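Local coordinates for protein phospholipase A1 (Salmonella typhi, PDB 7EZZ) that hydrolyses acyl ester bonds of membrane phospholipids as a calcium-binding beta-barrel enzyme of the bacterial outer membrane, at residues Phe116-Thr120 / Asn154-Val159; Gln228-Gly232 / Asn243-Val247. All coordinates share one frame; numbering follows the deposited sequence.

Contact 1. Residues Phe116-Thr120 / Asn154-Val159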
loop_
_atom_site.group_PDB
_atom_site.type_symbol
_atom_site.label_atom_id
_atom_site.label_comp_id
_atom_site.label_asym_id
_atom_site.label_seq_id
_atom_site.Cartn_x
_atom_site.Cartn_y
_atom_site.Cartn_z
ATOM N N PHE B 116 -28.768 -14.473 16.759
ATOM C CA PHE B 116 -28.944 -15.906 17.097
ATOM C C PHE B 116 -28.118 -16.238 18.327
ATOM O O PHE B 116 -26.922 -16.187 18.212
ATOM C CB PHE B 116 -28.496 -16.820 15.959
ATOM C CG PHE B 116 -28.789 -18.282 16.189
ATOM C CD1 PHE B 116 -29.985 -18.836 15.791
ATOM C CD2 PHE B 116 -27.872 -19.103 16.814
ATOM C CE1 PHE B 116 -30.249 -20.169 16.021
ATOM C CE2 PHE B 116 -28.141 -20.436 17.044
ATOM C CZ PHE B 116 -29.336 -20.961 16.657
ATOM N N ALA B 117 -28.774 -16.556 19.437
ATOM C CA ALA B 117 -28.145 -16.931 20.718
ATOM C C ALA B 117 -27.248 -15.815 21.246
ATOM O O ALA B 117 -26.172 -16.115 21.709
ATOM C CB ALA B 117 -27.436 -18.250 20.605
ATOM N N GLY B 118 -27.732 -14.577 21.207
ATOM C CA GLY B 118 -26.975 -13.418 21.716
ATOM C C GLY B 118 -26.147 -12.721 20.653
ATOM O O GLY B 118 -26.114 -11.496 20.665
ATOM N N TRP B 119 -25.522 -13.492 19.767
ATOM C CA TRP B 119 -24.644 -12.974 18.691
ATOM C C TRP B 119 -25.446 -12.453 17.503
ATOM O O TRP B 119 -26.424 -13.061 17.153
ATOM C CB TRP B 119 -23.734 -14.090 18.218
ATOM C CG TRP B 119 -22.725 -14.513 19.224
ATOM C CD1 TRP B 119 -22.881 -15.446 20.195
ATOM C CD2 TRP B 119 -21.380 -14.037 19.326
ATOM N NE1 TRP B 119 -21.724 -15.585 20.897
ATOM C CE2 TRP B 119 -20.787 -14.731 20.388
ATOM C CE3 TRP B 119 -20.620 -13.098 18.624
ATOM C CZ2 TRP B 119 -19.467 -14.506 20.764
ATOM C CZ3 TRP B 119 -19.316 -12.885 18.983
ATOM C CH2 TRP B 119 -18.752 -13.578 20.042
ATOM N N THR B 120 -24.975 -11.380 16.885
ATOM C CA THR B 120 -25.646 -10.800 15.705
ATOM C C THR B 120 -24.721 -10.910 14.497
ATOM O O THR B 120 -23.682 -10.284 14.507
ATOM C CB THR B 120 -26.076 -9.358 15.975
ATOM O OG1 THR B 120 -26.793 -9.354 17.201
ATOM C CG2 THR B 120 -26.938 -8.779 14.882
ATOM N N ASN B 154 -21.230 -9.509 19.703
ATOM C CA ASN B 154 -21.964 -9.788 20.937
ATOM C C ASN B 154 -21.325 -8.973 22.065
ATOM O O ASN B 154 -20.279 -9.355 22.598
ATOM C CB ASN B 154 -21.936 -11.278 21.290
ATOM C CG ASN B 154 -22.654 -11.665 22.567
ATOM O OD1 ASN B 154 -23.457 -10.907 23.112
ATOM N ND2 ASN B 154 -22.372 -12.860 23.044
ATOM N N GLY B 155 -21.962 -7.846 22.423
ATOM C CA GLY B 155 -21.420 -6.931 23.420
ATOM C C GLY B 155 -20.025 -6.438 23.026
ATOM O O GLY B 155 -19.871 -5.804 21.986
ATOM N N ASN B 156 -19.011 -6.801 23.827
ATOM C CA ASN B 156 -17.657 -6.313 23.610
ATOM C C ASN B 156 -16.862 -7.239 22.693
ATOM O O ASN B 156 -15.686 -6.964 22.431
ATOM C CB ASN B 156 -16.892 -6.165 24.918
ATOM C CG ASN B 156 -17.437 -5.069 25.799
ATOM O OD1 ASN B 156 -17.857 -4.015 25.316
ATOM N ND2 ASN B 156 -17.399 -5.314 27.098
ATOM N N TRP B 157 -17.522 -8.293 22.183
ATOM C CA TRP B 157 -16.870 -9.308 21.371
ATOM C C TRP B 157 -17.160 -9.125 19.881
ATOM O O TRP B 157 -18.224 -8.650 19.486
ATOM C CB TRP B 157 -17.309 -10.700 21.829
ATOM C CG TRP B 157 -16.833 -11.058 23.200
ATOM C CD1 TRP B 157 -17.481 -10.842 24.384
ATOM C CD2 TRP B 157 -15.587 -11.699 23.522
ATOM N NE1 TRP B 157 -16.702 -11.277 25.423
ATOM C CE2 TRP B 157 -15.546 -11.824 24.928
ATOM C CE3 TRP B 157 -14.491 -12.139 22.767
ATOM C CZ2 TRP B 157 -14.455 -12.386 25.591
ATOM C CZ3 TRP B 157 -13.424 -12.718 23.422
ATOM C CH2 TRP B 157 -13.405 -12.827 24.815
ATOM N N LEU B 158 -16.165 -9.487 19.055
ATOM C CA LEU B 158 -16.337 -9.663 17.624
ATOM C C LEU B 158 -15.660 -10.987 17.258
ATOM O O LEU B 158 -14.583 -11.288 17.780
ATOM C CB LEU B 158 -15.688 -8.458 16.948
ATOM C CG LEU B 158 -15.639 -8.430 15.418
ATOM C CD1 LEU B 158 -15.728 -6.979 14.909
ATOM C CD2 LEU B 158 -14.368 -9.103 14.904
ATOM N N VAL B 159 -16.341 -11.805 16.456
ATOM C CA VAL B 159 -15.804 -13.108 15.968
ATOM C C VAL B 159 -15.931 -13.143 14.452
ATOM O O VAL B 159 -16.989 -12.915 13.968
ATOM C CB VAL B 159 -16.507 -14.327 16.580
ATOM C CG1 VAL B 159 -15.744 -15.590 16.270
ATOM C CG2 VAL B 159 -16.694 -14.182 18.064
#
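The indole of W119 receives the CB of N154 over one face, while its outer rim is directed at the strand beginning with W157, where two tight hairpin turns of the beta barrel meet. The N154 CB stands 3.5 Å from the centroid of the six-membered ring and 17° off its normal, which meets the geometry of a CH-pi contact; the amide plane of N154 is turned 66° against the indole. Near the plane, the backbone of L158 lies at the indole edge. The W157 ring has the carbonyl O of N154 at its own edge, in plane, and the CB of W157 packs 3.7 Å from W119 CH2.

A type I' turn runs from F116 to W119, and a type II' turn from N154 to W157 is closed by N154 N to W157 O (3.1 Å) and W157 N to N154 O (3.0 Å). Such short connections are consistent with the periplasmic end of an outer-membrane barrel. G118 has positive phi, as a type I' turn requires.

W119 carries its CG anti to the carbonyl carbon (chi1 -68°), a rotation that swings the indole across strand 142-154, where it also touches A152, toward V159. V159 pairs with A152 through the backbone; its CG2 is modelled implausibly close to W119, so the fine fit there is doubtful. On the surface, W157 continues to Y189 of the next strand.

No hydrogen bond crosses between the segments: N154 ND2 comes within 3.5 Å of W119 NE1, but both are N-H donors.

Contact 2. Residues Gln228-Gly232 / Asn243-Val247; sequences QVYSG and NQTRV
Strands 228-231 and 243-247 run antiparallel, their axes 175° apart and 4.6 Å at closest approach, with Y230 and R246 a hydrogen-bonded pair (Y230 N to R246 O and R246 N to Y230 O, both 2.7 Å) and G232 with Q244 the next such pair, longer at 3.0 Å from G232 N to Q244 O and 3.2 Å from Q244 N to G232 O.

The non-hydrogen-bonded pairs carry one face of the sheet. S231 OG meets T245 OG1 at 2.8 Å in a hydroxyl-hydroxyl hydrogen bond; chi1 of -166° places OG opposite the S231 N, beside the carbonyl carbon, from where it reaches across to T245. Further along, V229 CG2 packs on V247 CG2 at 4.0 Å.

Y230 and R246 occupy the other, buried face, where the two side chains approach each other at their CB atoms, 4.5 Å apart. The guanidinium of R246 departs to salt bridges with E235 and E54, and Y230 OH bonds to the carbonyl O of Y233. A water donates to Q228 OE1 and weakly to R246 O, while Q228 NE2 hydrogen-bonds Y226 OH.

With T245 and V247 making backbone hydrogen bonds to S34 and N32, at the end of strand 21-33, this is the last hairpin of a closed antiparallel transmembrane beta barrel.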
loop_
_atom_site.group_PDB
_atom_site.type_symbol
_atom_site.label_atom_id
_atom_site.label_comp_id
_atom_site.label_asym_id
_atom_site.label_seq_id
_atom_site.Cartn_x
_atom_site.Cartn_y
_atom_site.Cartn_z
ATOM N N GLN B 228 2.242 -6.480 18.927
ATOM C CA GLN B 228 1.827 -7.705 18.277
ATOM C C GLN B 228 2.763 -8.842 18.677
ATOM O O GLN B 228 3.973 -8.628 18.768
ATOM C CB GLN B 228 1.837 -7.469 16.763
ATOM C CG GLN B 228 1.425 -8.681 15.937
ATOM C CD GLN B 228 1.557 -8.492 14.442
ATOM O OE1 GLN B 228 2.573 -8.873 13.856
ATOM N NE2 GLN B 228 0.531 -7.916 13.816
ATOM N N VAL B 229 2.213 -10.053 18.881
ATOM C CA VAL B 229 3.019 -11.264 18.916
ATOM C C VAL B 229 2.451 -12.225 17.876
ATOM O O VAL B 229 1.248 -12.508 17.881
ATOM C CB VAL B 229 3.037 -11.902 20.316
ATOM C CG1 VAL B 229 3.782 -13.223 20.349
ATOM C CG2 VAL B 229 3.712 -11.001 21.320
ATOM N N TYR B 230 3.316 -12.714 16.972
ATOM C CA TYR B 230 2.973 -13.836 16.109
ATOM C C TYR B 230 3.729 -15.077 16.574
ATOM O O TYR B 230 4.911 -15.009 16.934
ATOM C CB TYR B 230 3.326 -13.558 14.645
ATOM C CG TYR B 230 2.748 -14.583 13.691
ATOM C CD1 TYR B 230 3.335 -15.831 13.525
ATOM C CD2 TYR B 230 1.559 -14.338 13.009
ATOM C CE1 TYR B 230 2.775 -16.796 12.696
ATOM C CE2 TYR B 230 0.992 -15.281 12.164
ATOM C CZ TYR B 230 1.595 -16.526 12.016
ATOM O OH TYR B 230 1.030 -17.492 11.223
ATOM N N SER B 231 3.044 -16.221 16.566
ATOM C CA SER B 231 3.735 -17.473 16.839
ATOM C C SER B 231 3.180 -18.617 15.989
ATOM O O SER B 231 1.974 -18.821 15.916
ATOM C CB SER B 231 3.691 -17.812 18.320
ATOM O OG SER B 231 4.634 -18.833 18.603
ATOM N N GLY B 232 4.078 -19.363 15.348
ATOM C CA GLY B 232 3.674 -20.564 14.638
ATOM C C GLY B 232 4.134 -20.540 13.187
ATOM O O GLY B 232 5.111 -19.858 12.856
ATOM N N ASN B 243 8.448 -22.227 11.207
ATOM C CA ASN B 243 7.952 -21.895 12.533
ATOM C C ASN B 243 8.819 -20.793 13.150
ATOM O O ASN B 243 10.043 -20.924 13.177
ATOM C CB ASN B 243 7.951 -23.184 13.351
ATOM C CG ASN B 243 7.552 -23.005 14.798
ATOM O OD1 ASN B 243 6.522 -22.389 15.089
ATOM N ND2 ASN B 243 8.330 -23.598 15.698
ATOM N N GLN B 244 8.192 -19.718 13.654
ATOM C CA GLN B 244 8.909 -18.647 14.354
ATOM C C GLN B 244 7.983 -17.957 15.357
ATOM O O GLN B 244 6.757 -18.059 15.240
ATOM C CB GLN B 244 9.545 -17.645 13.381
ATOM C CG GLN B 244 8.564 -16.652 12.752
ATOM C CD GLN B 244 8.755 -16.347 11.275
ATOM O OE1 GLN B 244 9.784 -15.837 10.820
ATOM N NE2 GLN B 244 7.733 -16.667 10.488
ATOM N N THR B 245 8.588 -17.280 16.348
ATOM C CA THR B 245 7.863 -16.385 17.247
ATOM C C THR B 245 8.366 -14.949 17.057
ATOM O O THR B 245 9.570 -14.707 17.084
ATOM C CB THR B 245 7.927 -16.826 18.717
ATOM O OG1 THR B 245 7.285 -18.089 18.878
ATOM C CG2 THR B 245 7.239 -15.839 19.635
ATOM N N ARG B 246 7.439 -14.016 16.843
ATOM C CA ARG B 246 7.854 -12.678 16.487
ATOM C C ARG B 246 7.071 -11.690 17.340
ATOM O O ARG B 246 5.851 -11.790 17.483
ATOM C CB ARG B 246 7.634 -12.393 14.995
ATOM C CG ARG B 246 8.125 -11.028 14.534
ATOM C CD ARG B 246 7.604 -10.728 13.135
ATOM N NE ARG B 246 8.234 -11.611 12.160
ATOM C CZ ARG B 246 9.425 -11.419 11.610
ATOM N NH1 ARG B 246 10.160 -10.355 11.926
ATOM N NH2 ARG B 246 9.889 -12.336 10.779
ATOM N N VAL B 247 7.793 -10.702 17.867
ATOM C CA VAL B 247 7.177 -9.681 18.693
ATOM C C VAL B 247 7.435 -8.349 18.010
ATOM O O VAL B 247 8.534 -8.125 17.513
ATOM C CB VAL B 247 7.689 -9.754 20.154
ATOM C CG1 VAL B 247 9.192 -9.590 20.256
ATOM C CG2 VAL B 247 7.006 -8.762 21.096
HETATM O O HOH W 1 5.065 -9.332 15.485
#

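How the contacts relate
From the N terminus, strand 21-33 opens the barrel and three more strands pass before contact 1. That contact spans 33 residues and brings together two neighbouring turns at the same end of the barrel, separated in sequence by strands 119-132 and 142-154 and the loop between them. Contact 2 opens after it has closed and encloses ten residues, the loop between the last two strands. The two are in series, neither nested nor crossed. Both belong to one sheet of antiparallel neighbours, yet their centres lie 28 Å apart and their nearest atoms about 15 Å. Contact 1 ties mid-barrel strands at their turns; contact 2 joins the final pair, whose last strand also meets the first.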